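Local structure of ADP-dependent L-serine kinase SerK (Thermococcus kodakarensis KOD1, 5X0K) at residues Y9-K14 with P228-K233; G153-Q158 with R214-S219; I21-M26 with K83-V88; L90-D95 with E206-L211. The protein phosphorylates free L-serine to O-phospho-L-serine with ADP as the phosphoryl donor, releasing AMP, in the first step from serine to cysteine. The protein carries 1 engineered substitution. All coordinates share one frame; numbering follows the deposited sequence.

Contacts 1 and 3 join strands through backbone hydrogen bonds, whereas contacts 2 and 4 have no hydrogen bond across them and rest on side-chain packing. Contact 1, a two-stranded parallel ladder, lies at the surface with water on its polar side. Contact 3 ties the edge strand 19-22 to strand 84-89 and is partly buried, with a salt bridge outside and apolar groups inside. Contact 4 is the buried one, packing the loop after that strand on helix 205-213, and contact 2 holds the loop leaving the same helix against helix 155-171. Contacts 1 and 3 meet where Phe229 and Pro231 pack on Val88, and Phe229 also reaches Leu90 of contact 4.

Contact 1: Y9-K14 with P228-K233; sequences YDIPTK and PFNPDK
Pro12 to Lys14 pair with Phe229 to Asp232 as a short two-stranded parallel ladder, in which three backbone bonds alternate between the strands. Asn230 N gives to Pro12 O (2.9 Å), Lys14 N to Asn230 O (3.0 Å) and Asp232 N to Lys14 O (2.9 Å); the last is the most bent, 150° at the hydrogen, with its donor above the carbonyl plane. Lys14 crosses Phe229 at about a right angle. Its CB starts near Phe229 CB, CG comes closest to that same atom at 3.6 Å, CD adds an oblique approach to the ring at CG, and CE still brushes Phe229 CB before passing Pro228 O. The aliphatic stem thus lies over the root of the phenylalanine, whose ring leads away to Val16, Val88 and Leu90. Beside the ladder, the Ile11 methyl CG2 sits 3.5 Å from Asn230 ND2. Thr13 turns CG2 anti to its nitrogen (OG1 at chi1 -74°), which lays this methyl 3.7 Å from Asp232 CB and CG. With an alanine at Asp232, Thr13 CG2 would probably lose the carboxylate side of its cover, and Lys233 N the OD1 acceptor it now uses. Two waters complete the polar side: one joins Thr13 OG1 to Pro231 O and Lys233 NZ; the other, whose oxygen accepts from Asn230 ND2 at 2.8 Å, also donates to Ile11 O and meets Thr13 OG1.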
loop_
_atom_site.group_PDB
_atom_site.type_symbol
_atom_site.label_atom_id
_atom_site.label_comp_id
_atom_site.label_asym_id
_atom_site.label_seq_id
_atom_site.Cartn_x
_atom_site.Cartn_y
_atom_site.Cartn_z
ATOM N N TYR A 9 -12.158 7.810 -8.914
ATOM C CA TYR A 9 -11.101 8.392 -9.754
ATOM C C TYR A 9 -11.286 8.129 -11.240
ATOM O O TYR A 9 -11.057 7.018 -11.698
ATOM C CB TYR A 9 -9.702 7.946 -9.323
ATOM C CG TYR A 9 -9.205 8.589 -8.050
ATOM C CD1 TYR A 9 -9.223 9.984 -7.881
ATOM C CD2 TYR A 9 -8.700 7.810 -7.016
ATOM C CE1 TYR A 9 -8.766 10.574 -6.712
ATOM C CE2 TYR A 9 -8.232 8.387 -5.852
ATOM C CZ TYR A 9 -8.263 9.770 -5.699
ATOM O OH TYR A 9 -7.796 10.356 -4.539
ATOM N N ASP A 10 -11.665 9.170 -11.976
ATOM C CA ASP A 10 -11.703 9.102 -13.433
ATOM C C ASP A 10 -10.266 9.033 -13.882
ATOM O O ASP A 10 -9.566 10.050 -13.919
ATOM C CB ASP A 10 -12.376 10.334 -14.017
ATOM C CG ASP A 10 -12.998 10.091 -15.382
ATOM O OD1 ASP A 10 -12.615 9.164 -16.119
ATOM O OD2 ASP A 10 -13.902 10.870 -15.702
ATOM N N ILE A 11 -9.801 7.818 -14.081
ATOM C CA ILE A 11 -8.478 7.589 -14.654
ATOM C C ILE A 11 -8.736 6.960 -16.000
ATOM O O ILE A 11 -9.456 5.956 -16.063
ATOM C CB ILE A 11 -7.659 6.578 -13.832
ATOM C CG1 ILE A 11 -7.431 7.076 -12.401
ATOM C CG2 ILE A 11 -6.347 6.277 -14.544
ATOM C CD1 ILE A 11 -7.078 8.539 -12.283
ATOM N N PRO A 12 -8.145 7.498 -17.072
ATOM C CA PRO A 12 -8.385 6.898 -18.372
ATOM C C PRO A 12 -7.662 5.596 -18.578
ATOM O O PRO A 12 -6.571 5.386 -18.068
ATOM C CB PRO A 12 -7.869 7.970 -19.345
ATOM C CG PRO A 12 -6.787 8.606 -18.583
ATOM C CD PRO A 12 -7.359 8.737 -17.205
ATOM N N THR A 13 -8.300 4.706 -19.308
ATOM C CA THR A 13 -7.619 3.504 -19.810
ATOM C C THR A 13 -6.894 3.928 -21.086
ATOM O O THR A 13 -7.469 4.648 -21.895
ATOM C CB THR A 13 -8.638 2.462 -20.170
ATOM O OG1 THR A 13 -9.165 1.914 -18.952
ATOM C CG2 THR A 13 -8.000 1.334 -21.000
ATOM N N LYS A 14 -5.623 3.528 -21.223
ATOM C CA LYS A 14 -4.857 3.845 -22.431
ATOM C C LYS A 14 -4.238 2.553 -22.932
ATOM O O LYS A 14 -3.916 1.705 -22.141
ATOM C CB LYS A 14 -3.761 4.863 -22.145
ATOM C CG LYS A 14 -4.313 6.241 -21.807
ATOM C CD LYS A 14 -3.174 7.274 -21.805
ATOM C CE LYS A 14 -3.667 8.645 -21.397
ATOM N NZ LYS A 14 -2.698 9.759 -21.708
ATOM N N PRO A 228 -1.425 8.603 -14.427
ATOM C CA PRO A 228 -2.148 9.229 -15.522
ATOM C C PRO A 228 -2.998 8.296 -16.387
ATOM O O PRO A 228 -3.784 8.802 -17.188
ATOM C CB PRO A 228 -1.041 9.875 -16.362
ATOM C CG PRO A 228 0.150 9.038 -16.090
ATOM C CD PRO A 228 0.033 8.557 -14.683
ATOM N N PHE A 229 -2.838 6.979 -16.236
ATOM C CA PHE A 229 -3.619 6.002 -16.986
ATOM C C PHE A 229 -3.622 4.630 -16.307
ATOM O O PHE A 229 -2.728 4.308 -15.523
ATOM C CB PHE A 229 -3.080 5.888 -18.429
ATOM C CG PHE A 229 -1.706 5.278 -18.508
ATOM C CD1 PHE A 229 -1.539 3.891 -18.604
ATOM C CD2 PHE A 229 -0.580 6.078 -18.446
ATOM C CE1 PHE A 229 -0.257 3.320 -18.636
ATOM C CE2 PHE A 229 0.699 5.511 -18.479
ATOM C CZ PHE A 229 0.850 4.136 -18.569
ATOM N N ASN A 230 -4.650 3.838 -16.612
ATOM C CA ASN A 230 -4.651 2.395 -16.319
ATOM C C ASN A 230 -4.378 1.721 -17.665
ATOM O O ASN A 230 -5.040 2.074 -18.648
ATOM C CB ASN A 230 -6.055 1.967 -15.855
ATOM C CG ASN A 230 -6.419 2.489 -14.484
ATOM O OD1 ASN A 230 -5.616 2.396 -13.554
ATOM N ND2 ASN A 230 -7.641 2.984 -14.331
ATOM N N PRO A 231 -3.418 0.758 -17.740
ATOM C CA PRO A 231 -3.253 0.103 -19.039
ATOM C C PRO A 231 -4.508 -0.655 -19.426
ATOM O O PRO A 231 -5.209 -1.197 -18.547
ATOM C CB PRO A 231 -2.070 -0.849 -18.838
ATOM C CG PRO A 231 -1.354 -0.286 -17.696
ATOM C CD PRO A 231 -2.380 0.372 -16.789
ATOM N N ASP A 232 -4.803 -0.708 -20.711
ATOM C CA ASP A 232 -5.843 -1.590 -21.191
ATOM C C ASP A 232 -5.434 -3.046 -20.937
ATOM O O ASP A 232 -4.264 -3.362 -20.794
ATOM C CB ASP A 232 -6.085 -1.404 -22.676
ATOM C CG ASP A 232 -7.492 -1.733 -23.091
ATOM O OD1 ASP A 232 -8.273 -2.351 -22.310
ATOM O OD2 ASP A 232 -7.852 -1.297 -24.203
ATOM N N LYS A 233 -6.433 -3.910 -20.890
ATOM C CA LYS A 233 -6.188 -5.316 -20.586
ATOM C C LYS A 233 -5.441 -5.966 -21.716
ATOM O O LYS A 233 -5.532 -5.537 -22.859
ATOM C CB LYS A 233 -7.505 -6.053 -20.302
ATOM C CG LYS A 233 -7.954 -5.868 -18.870
ATOM C CD LYS A 233 -8.241 -4.429 -18.427
ATOM C CE LYS A 233 -9.534 -3.863 -18.970
ATOM N NZ LYS A 233 -10.152 -2.661 -18.313
HETATM O O HOH W 1 -9.481 3.208 -16.465
HETATM O O HOH W 2 -7.838 -0.575 -17.904
#

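Contact 2: G153-Q158 with R214-S219; sequences GGLEEQ and RGEVYS
Leu155 and Tyr218 are the nearest backbone pair, their CA atoms 7.4 Å apart, and Gln158 faces Ser219 at 7.5 Å, a spacing that leaves the first turn of helix 155-171 and the loop after helix 205-213 to meet through side chains. Leu155 carries the contact. Its CG lies anti to the backbone N (chi1 -180°), which carries the two methyls out from the helix toward the loop, where they part. CD1 comes obliquely to the Tyr218 ring, 4.0 Å from its CD1, the two side chains crossing at about a right angle. CD2 goes instead to Val217 O, also at 4.0 Å, and passes the Glu216 carboxylate at slightly greater range. Leu211 of helix 205-213 packs on both Leu155 and Tyr218, so the methyls belong to a larger apolar cluster. Farther along, Ser219 OG stands 4.0 Å from Gln158 O, too far for a bond. The start of the helix is fixed by its own chain: Glu157 OE2 accepts from the N-cap residue at Gly154 N (2.9 Å, 159° at the hydrogen), the N3-to-N-cap half of a capping box, whose other half a glycine N-cap cannot supply. Gly153 suits this turn, since a side chain there would run into Glu157 OE2. Tyr218 is also close to Gln30, the inferred active-site residue, and to Thr223, which binds O-phospho-L-serine. With no hydrogen bond joining the segments, the fit rests on leucine-to-tyrosine van der Waals contact, while Gln158 NE2 finds its partner elsewhere, at Ala140 O.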
loop_
_atom_site.group_PDB
_atom_site.type_symbol
_atom_site.label_atom_id
_atom_site.label_comp_id
_atom_site.label_asym_id
_atom_site.label_seq_id
_atom_site.Cartn_x
_atom_site.Cartn_y
_atom_site.Cartn_z
ATOM N N GLY A 153 7.882 7.924 16.379
ATOM C CA GLY A 153 8.834 7.057 15.700
ATOM C C GLY A 153 8.834 7.299 14.211
ATOM O O GLY A 153 8.365 8.339 13.738
ATOM N N GLY A 154 9.370 6.316 13.488
ATOM C CA GLY A 154 9.506 6.345 12.036
ATOM C C GLY A 154 9.022 5.023 11.479
ATOM O O GLY A 154 7.972 4.515 11.894
ATOM N N LEU A 155 9.784 4.440 10.563
ATOM C CA LEU A 155 9.268 3.287 9.822
ATOM C C LEU A 155 9.037 2.059 10.683
ATOM O O LEU A 155 8.018 1.396 10.528
ATOM C CB LEU A 155 10.172 2.912 8.658
ATOM C CG LEU A 155 9.691 1.706 7.825
ATOM C CD1 LEU A 155 8.264 1.870 7.303
ATOM C CD2 LEU A 155 10.680 1.509 6.690
ATOM N N GLU A 156 9.983 1.737 11.564
ATOM C CA GLU A 156 9.832 0.577 12.445
ATOM C C GLU A 156 8.499 0.612 13.216
ATOM O O GLU A 156 7.810 -0.401 13.310
ATOM C CB GLU A 156 11.020 0.462 13.421
ATOM N N GLU A 157 8.125 1.789 13.715
ATOM C CA GLU A 157 6.880 1.956 14.488
ATOM C C GLU A 157 5.638 1.972 13.599
ATOM O O GLU A 157 4.582 1.494 14.008
ATOM C CB GLU A 157 6.919 3.219 15.343
ATOM C CG GLU A 157 7.900 3.157 16.512
ATOM C CD GLU A 157 9.361 3.281 16.104
ATOM O OE1 GLU A 157 10.228 2.781 16.860
ATOM O OE2 GLU A 157 9.643 3.875 15.037
ATOM N N GLN A 158 5.753 2.515 12.391
ATOM C CA GLN A 158 4.668 2.412 11.411
ATOM C C GLN A 158 4.390 0.943 11.067
ATOM O O GLN A 158 3.229 0.533 10.984
ATOM C CB GLN A 158 4.970 3.257 10.154
ATOM C CG GLN A 158 4.943 4.768 10.426
ATOM C CD GLN A 158 5.493 5.653 9.299
ATOM O OE1 GLN A 158 6.423 5.281 8.598
ATOM N NE2 GLN A 158 4.940 6.847 9.163
ATOM N N ARG A 214 17.917 0.534 -0.589
ATOM C CA ARG A 214 18.380 -0.022 0.702
ATOM C C ARG A 214 17.935 -1.482 0.897
ATOM O O ARG A 214 18.366 -2.125 1.855
ATOM C CB ARG A 214 17.871 0.824 1.894
ATOM C CG ARG A 214 18.773 1.943 2.405
ATOM C CD ARG A 214 17.967 2.992 3.176
ATOM N N GLY A 215 17.069 -1.998 0.020
ATOM C CA GLY A 215 16.483 -3.340 0.155
ATOM C C GLY A 215 15.468 -3.403 1.292
ATOM O O GLY A 215 15.348 -4.419 1.983
ATOM N N GLU A 216 14.766 -2.299 1.519
ATOM C CA GLU A 216 13.766 -2.244 2.589
ATOM C C GLU A 216 12.392 -2.118 1.960
ATOM O O GLU A 216 12.279 -1.839 0.769
ATOM C CB GLU A 216 14.072 -1.082 3.529
ATOM C CG GLU A 216 15.335 -1.289 4.350
ATOM C CD GLU A 216 15.713 -0.052 5.140
ATOM O OE1 GLU A 216 14.816 0.538 5.788
ATOM O OE2 GLU A 216 16.909 0.325 5.125
ATOM N N VAL A 217 11.356 -2.367 2.755
ATOM C CA VAL A 217 9.987 -2.202 2.292
ATOM C C VAL A 217 9.132 -1.501 3.323
ATOM O O VAL A 217 9.411 -1.585 4.503
ATOM C CB VAL A 217 9.326 -3.547 1.915
ATOM C CG1 VAL A 217 9.948 -4.096 0.644
ATOM C CG2 VAL A 217 9.375 -4.552 3.075
ATOM N N TYR A 218 8.069 -0.849 2.855
ATOM C CA TYR A 218 7.023 -0.317 3.735
ATOM C C TYR A 218 6.051 -1.405 4.151
ATOM O O TYR A 218 6.053 -2.499 3.597
ATOM C CB TYR A 218 6.200 0.766 3.015
ATOM C CG TYR A 218 6.973 1.994 2.593
ATOM C CD1 TYR A 218 7.378 2.949 3.531
ATOM C CD2 TYR A 218 7.262 2.240 1.257
ATOM C CE1 TYR A 218 8.059 4.100 3.144
ATOM C CE2 TYR A 218 7.979 3.375 0.868
ATOM C CZ TYR A 218 8.348 4.310 1.817
ATOM O OH TYR A 218 9.023 5.432 1.419
ATOM N N SER A 219 5.160 -1.076 5.084
ATOM C CA SER A 219 4.036 -1.960 5.408
ATOM C C SER A 219 3.057 -1.990 4.240
ATOM O O SER A 219 3.156 -1.145 3.337
ATOM C CB SER A 219 3.313 -1.447 6.646
ATOM O OG SER A 219 4.093 -1.727 7.757
#

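Contact 3: I21-M26 with K83-V88; sequences IELDKM and KRAPSV
Glu22 and Arg84 lie side by side and point the same way, from a non-hydrogen-bonded antiparallel pair of residues. Arg84 NE donates a hydrogen bond to Glu22 OE2 within a salt bridge, 3.0 Å long and 158° at the hydrogen. OE2 is met on its syn side and sits at the guanidinium edge, close to that plane, while the two flat groups are turned 39° apart. Arg84 can reach there because CG stands between its N and carbonyl carbon (chi1 67°) and the chain bends back at chi3. One water links Glu22 OE1 to Arg84 NH2, and Arg84 NH1 bonds the carbonyls of Glu240 and Phe242, so the guanidinium also holds the C-terminal residues. A glutamine in place of Glu22 would probably leave the arginine without its opposite charge on this side, held mainly by the carbonyls of Glu240 and Phe242. Ile21 and Ala85 form the neighbouring hydrogen-bonded pair; just past the strand, where the chain enters a 3-10 turn, Leu23 N bonds Lys83 O at 2.9 Å. Ala85 O is gripped twice: Ile21 N and Ser87 OG approach from opposite faces of its plane. On the inner side Leu23 lays CD2 3.8 Å from Ala85 CB. Met26, extended beyond CG, brings its CE to that same methyl at 4.1 Å and to Ser87 OG at 3.6 Å. Leu77 and Trp74 of helix 71-79 close over these groups. The arrangement is that of an antiparallel edge strand: 19-22 borders the mixed five-stranded sheet of the ParB-like domain, charged on one side and packed against a helix on the other.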
loop_
_atom_site.group_PDB
_atom_site.type_symbol
_atom_site.label_atom_id
_atom_site.label_comp_id
_atom_site.label_asym_id
_atom_site.label_seq_id
_atom_site.Cartn_x
_atom_site.Cartn_y
_atom_site.Cartn_z
ATOM N N ILE A 21 9.418 -8.477 -18.617
ATOM C CA ILE A 21 10.516 -8.188 -17.726
ATOM C C ILE A 21 10.664 -9.354 -16.776
ATOM O O ILE A 21 9.642 -9.900 -16.288
ATOM C CB ILE A 21 10.271 -6.887 -16.942
ATOM C CG1 ILE A 21 10.121 -5.713 -17.938
ATOM C CG2 ILE A 21 11.401 -6.604 -15.944
ATOM C CD1 ILE A 21 11.333 -5.384 -18.707
ATOM N N GLU A 22 11.900 -9.728 -16.500
ATOM C CA GLU A 22 12.140 -10.880 -15.625
ATOM C C GLU A 22 11.790 -10.502 -14.187
ATOM O O GLU A 22 12.070 -9.397 -13.741
ATOM C CB GLU A 22 13.577 -11.400 -15.757
ATOM C CG GLU A 22 13.900 -11.881 -17.166
ATOM C CD GLU A 22 13.262 -13.211 -17.526
ATOM O OE1 GLU A 22 13.552 -14.231 -16.845
ATOM O OE2 GLU A 22 12.523 -13.290 -18.538
ATOM N N LEU A 23 11.150 -11.413 -13.469
ATOM C CA LEU A 23 10.639 -11.147 -12.129
ATOM C C LEU A 23 11.770 -10.847 -11.159
ATOM O O LEU A 23 11.633 -10.030 -10.232
ATOM C CB LEU A 23 9.810 -12.346 -11.629
ATOM C CG LEU A 23 8.568 -12.707 -12.452
ATOM C CD1 LEU A 23 8.057 -14.102 -12.128
ATOM C CD2 LEU A 23 7.480 -11.687 -12.217
ATOM N N ASP A 24 12.929 -11.471 -11.375
ATOM C CA ASP A 24 14.064 -11.222 -10.492
ATOM C C ASP A 24 14.707 -9.842 -10.686
ATOM O O ASP A 24 15.579 -9.487 -9.916
ATOM C CB ASP A 24 15.104 -12.341 -10.557
ATOM C CG ASP A 24 15.806 -12.456 -11.905
ATOM O OD1 ASP A 24 15.601 -11.647 -12.802
ATOM O OD2 ASP A 24 16.560 -13.439 -12.095
ATOM N N LYS A 25 14.259 -9.087 -11.698
ATOM C CA LYS A 25 14.635 -7.667 -11.876
ATOM C C LYS A 25 13.650 -6.658 -11.267
ATOM O O LYS A 25 13.862 -5.453 -11.379
ATOM C CB LYS A 25 14.855 -7.344 -13.359
ATOM C CG LYS A 25 15.970 -8.154 -14.057
ATOM C CD LYS A 25 17.261 -8.249 -13.261
ATOM C CE LYS A 25 18.528 -8.510 -14.102
ATOM N N MET A 26 12.609 -7.159 -10.631
ATOM C CA MET A 26 11.572 -6.313 -10.039
ATOM C C MET A 26 11.779 -6.277 -8.534
ATOM O O MET A 26 11.970 -7.324 -7.890
ATOM C CB MET A 26 10.176 -6.837 -10.374
ATOM C CG MET A 26 9.960 -7.064 -11.863
ATOM S SD MET A 26 8.292 -7.652 -12.171
ATOM C CE MET A 26 8.405 -7.978 -13.900
ATOM N N LYS A 83 8.937 -16.960 -14.469
ATOM C CA LYS A 83 10.165 -16.183 -14.600
ATOM C C LYS A 83 10.001 -14.733 -15.031
ATOM O O LYS A 83 10.884 -13.952 -14.754
ATOM C CB LYS A 83 11.087 -16.878 -15.606
ATOM C CG LYS A 83 11.491 -18.300 -15.225
ATOM C CD LYS A 83 12.422 -18.300 -14.043
ATOM C CE LYS A 83 12.644 -19.693 -13.459
ATOM N NZ LYS A 83 13.277 -19.474 -12.128
ATOM N N ARG A 84 8.895 -14.406 -15.684
ATOM C CA ARG A 84 8.694 -13.047 -16.216
ATOM C C ARG A 84 7.250 -12.631 -16.124
ATOM O O ARG A 84 6.391 -13.449 -15.979
ATOM C CB ARG A 84 9.143 -12.992 -17.666
ATOM C CG ARG A 84 8.324 -13.798 -18.671
ATOM C CD ARG A 84 9.143 -13.988 -19.943
ATOM N NE ARG A 84 10.257 -14.911 -19.698
ATOM C CZ ARG A 84 10.149 -16.243 -19.771
ATOM N NH1 ARG A 84 9.030 -16.818 -20.131
ATOM N NH2 ARG A 84 11.190 -16.991 -19.495
ATOM N N ALA A 85 7.002 -11.315 -16.278
ATOM C CA ALA A 85 5.659 -10.814 -16.342
ATOM C C ALA A 85 5.525 -9.715 -17.380
ATOM O O ALA A 85 6.448 -8.939 -17.557
ATOM C CB ALA A 85 5.212 -10.331 -14.978
ATOM N N PRO A 86 4.366 -9.627 -18.056
ATOM C CA PRO A 86 4.213 -8.481 -18.943
ATOM C C PRO A 86 4.071 -7.228 -18.121
ATOM O O PRO A 86 3.317 -7.195 -17.162
ATOM C CB PRO A 86 2.963 -8.760 -19.724
ATOM C CG PRO A 86 2.250 -9.806 -18.978
ATOM C CD PRO A 86 3.218 -10.539 -18.102
ATOM N N SER A 87 4.779 -6.204 -18.556
ATOM C CA SER A 87 4.973 -5.012 -17.773
ATOM C C SER A 87 4.839 -3.750 -18.649
ATOM O O SER A 87 5.234 -3.725 -19.814
ATOM C CB SER A 87 6.390 -5.077 -17.216
ATOM O OG SER A 87 6.538 -6.196 -16.344
ATOM N N VAL A 88 4.369 -2.685 -18.023
ATOM C CA VAL A 88 4.339 -1.345 -18.608
ATOM C C VAL A 88 5.320 -0.497 -17.790
ATOM O O VAL A 88 5.214 -0.406 -16.558
ATOM C CB VAL A 88 2.910 -0.732 -18.586
ATOM C CG1 VAL A 88 2.963 0.754 -18.946
ATOM C CG2 VAL A 88 2.046 -1.495 -19.566
HETATM O O HOH W 3 13.870 -16.464 -18.520
HETATM O O HOH W 4 13.074 -14.105 -12.982
#

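Contact 4: L90-D95 with E206-L211; sequences LDYFSD and EEVMEL
Tyr92, the second residue of a type I turn running from Asp91 to Ser94, reaches helix 205-213 first. CG is anti to the backbone N (chi1 -170°), which sends the ring toward the helix, and its OH ends over Val208, 4.0 Å from both CB and CG1. The side chains cross there at about a right angle. Met209 slides past the same ring in the opposite direction, its CE 4.1 Å from Tyr92 CD2 and approaching obliquely. Next in the turn comes Phe93, whose ring has Tyr92 CD2 over one face, offset toward the rim. The helix meets Phe93 at its edge instead: Met209 CG lies 3.9 Å from CZ, near the ring plane. Met209 CE, displaced from that plane toward the Tyr92 side, comes to 4.1 Å from Phe93 CE2. The bent methionine thus sets its methyl in the corner where the two aromatic side chains meet, touching both. Farther round the edge, Glu206 folds at chi2 to set OE2 3.6 Å from Phe93 CE1, with ring and carboxylate planes 44° apart; a carboxylate oxygen at the positive rim of a ring is probably mildly favourable. Ser94 N closes the turn on Asp91 O. Outside the two segments Tyr92 OH bonds His225 NE2, and the carbonyl of Tyr92 takes Lys205 NZ. His225 and nearby Val68 bind O-phospho-L-serine, consistent with Tyr92 being a second-shell residue that helps position His225 at that site.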
loop_
_atom_site.group_PDB
_atom_site.type_symbol
_atom_site.label_atom_id
_atom_site.label_comp_id
_atom_site.label_asym_id
_atom_site.label_seq_id
_atom_site.Cartn_x
_atom_site.Cartn_y
_atom_site.Cartn_z
ATOM N N LEU A 90 6.751 2.948 -16.644
ATOM C CA LEU A 90 6.211 4.298 -16.427
ATOM C C LEU A 90 7.271 5.360 -16.364
ATOM O O LEU A 90 8.389 5.123 -15.937
ATOM C CB LEU A 90 5.504 4.349 -15.080
ATOM C CG LEU A 90 4.285 3.522 -14.812
ATOM C CD1 LEU A 90 3.893 3.792 -13.362
ATOM C CD2 LEU A 90 3.199 3.923 -15.780
ATOM N N ASP A 91 6.908 6.577 -16.749
ATOM C CA ASP A 91 7.698 7.741 -16.463
ATOM C C ASP A 91 7.346 8.167 -15.028
ATOM O O ASP A 91 6.523 9.050 -14.804
ATOM C CB ASP A 91 7.354 8.832 -17.495
ATOM C CG ASP A 91 8.243 10.082 -17.394
ATOM O OD1 ASP A 91 9.104 10.180 -16.510
ATOM O OD2 ASP A 91 8.052 11.037 -18.172
ATOM N N TYR A 92 8.001 7.567 -14.062
ATOM C CA TYR A 92 7.608 7.690 -12.662
ATOM C C TYR A 92 7.775 9.085 -12.105
ATOM O O TYR A 92 6.953 9.559 -11.330
ATOM C CB TYR A 92 8.407 6.686 -11.824
ATOM C CG TYR A 92 7.973 6.503 -10.389
ATOM C CD1 TYR A 92 6.703 6.029 -10.080
ATOM C CD2 TYR A 92 8.856 6.757 -9.328
ATOM C CE1 TYR A 92 6.306 5.840 -8.761
ATOM C CE2 TYR A 92 8.471 6.546 -8.022
ATOM C CZ TYR A 92 7.192 6.110 -7.738
ATOM O OH TYR A 92 6.794 5.917 -6.423
ATOM N N PHE A 93 8.830 9.777 -12.534
ATOM C CA PHE A 93 9.139 11.079 -11.987
ATOM C C PHE A 93 8.423 12.213 -12.705
ATOM O O PHE A 93 8.653 13.385 -12.401
ATOM C CB PHE A 93 10.647 11.264 -11.947
ATOM C CG PHE A 93 11.302 10.386 -10.923
ATOM C CD1 PHE A 93 11.278 10.740 -9.568
ATOM C CD2 PHE A 93 11.895 9.176 -11.295
ATOM C CE1 PHE A 93 11.842 9.903 -8.615
ATOM C CE2 PHE A 93 12.475 8.341 -10.331
ATOM C CZ PHE A 93 12.446 8.718 -8.996
ATOM N N SER A 94 7.579 11.852 -13.671
ATOM C CA SER A 94 6.694 12.813 -14.306
ATOM C C SER A 94 5.792 13.380 -13.235
ATOM O O SER A 94 5.324 12.672 -12.336
ATOM C CB SER A 94 5.830 12.176 -15.401
ATOM O OG SER A 94 4.821 13.072 -15.879
ATOM N N ASP A 95 5.511 14.666 -13.383
ATOM C CA ASP A 95 4.528 15.327 -12.556
ATOM C C ASP A 95 3.118 14.680 -12.670
ATOM O O ASP A 95 2.253 14.881 -11.784
ATOM C CB ASP A 95 4.497 16.789 -13.008
ATOM C CG ASP A 95 3.753 17.673 -12.082
ATOM O OD1 ASP A 95 4.134 17.756 -10.897
ATOM O OD2 ASP A 95 2.831 18.345 -12.563
ATOM N N GLU A 206 11.116 9.819 -4.203
ATOM C CA GLU A 206 12.515 9.684 -3.912
ATOM C C GLU A 206 12.712 8.765 -2.718
ATOM O O GLU A 206 13.643 7.980 -2.712
ATOM C CB GLU A 206 13.114 11.062 -3.615
ATOM C CG GLU A 206 13.320 11.927 -4.857
ATOM C CD GLU A 206 12.057 12.581 -5.393
ATOM O OE1 GLU A 206 11.059 12.783 -4.650
ATOM O OE2 GLU A 206 12.073 12.906 -6.601
ATOM N N GLU A 207 11.831 8.890 -1.716
ATOM C CA GLU A 207 11.845 7.998 -0.541
ATOM C C GLU A 207 11.520 6.550 -0.922
ATOM O O GLU A 207 12.130 5.613 -0.399
ATOM C CB GLU A 207 10.884 8.479 0.536
ATOM C CG GLU A 207 11.398 9.716 1.265
ATOM C CD GLU A 207 10.335 10.438 2.069
ATOM O OE1 GLU A 207 9.171 9.976 2.144
ATOM O OE2 GLU A 207 10.674 11.508 2.623
ATOM N N VAL A 208 10.579 6.377 -1.840
ATOM C CA VAL A 208 10.229 5.034 -2.301
ATOM C C VAL A 208 11.441 4.396 -2.969
ATOM O O VAL A 208 11.770 3.256 -2.655
ATOM C CB VAL A 208 9.028 5.037 -3.250
ATOM C CG1 VAL A 208 8.799 3.659 -3.865
ATOM C CG2 VAL A 208 7.787 5.479 -2.513
ATOM N N MET A 209 12.091 5.121 -3.885
ATOM C CA MET A 209 13.333 4.619 -4.504
ATOM C C MET A 209 14.448 4.343 -3.515
ATOM O O MET A 209 15.146 3.350 -3.639
ATOM C CB MET A 209 13.926 5.587 -5.541
ATOM C CG MET A 209 13.327 5.490 -6.922
ATOM S SD MET A 209 13.192 3.863 -7.723
ATOM C CE MET A 209 12.254 4.402 -9.142
ATOM N N GLU A 210 14.639 5.281 -2.586
ATOM C CA GLU A 210 15.633 5.175 -1.531
ATOM C C GLU A 210 15.444 3.900 -0.719
ATOM O O GLU A 210 16.411 3.207 -0.428
ATOM C CB GLU A 210 15.573 6.402 -0.607
ATOM C CG GLU A 210 16.522 6.363 0.582
ATOM C CD GLU A 210 16.462 7.635 1.418
ATOM O OE1 GLU A 210 15.359 8.192 1.674
ATOM O OE2 GLU A 210 17.527 8.080 1.829
ATOM N N LEU A 211 14.201 3.604 -0.343
ATOM C CA LEU A 211 13.915 2.418 0.453
ATOM C C LEU A 211 14.270 1.173 -0.353
ATOM O O LEU A 211 14.942 0.275 0.137
ATOM C CB LEU A 211 12.445 2.395 0.908
ATOM C CG LEU A 211 12.169 1.687 2.229
ATOM C CD1 LEU A 211 12.797 2.423 3.423
ATOM C CD2 LEU A 211 10.674 1.508 2.387
#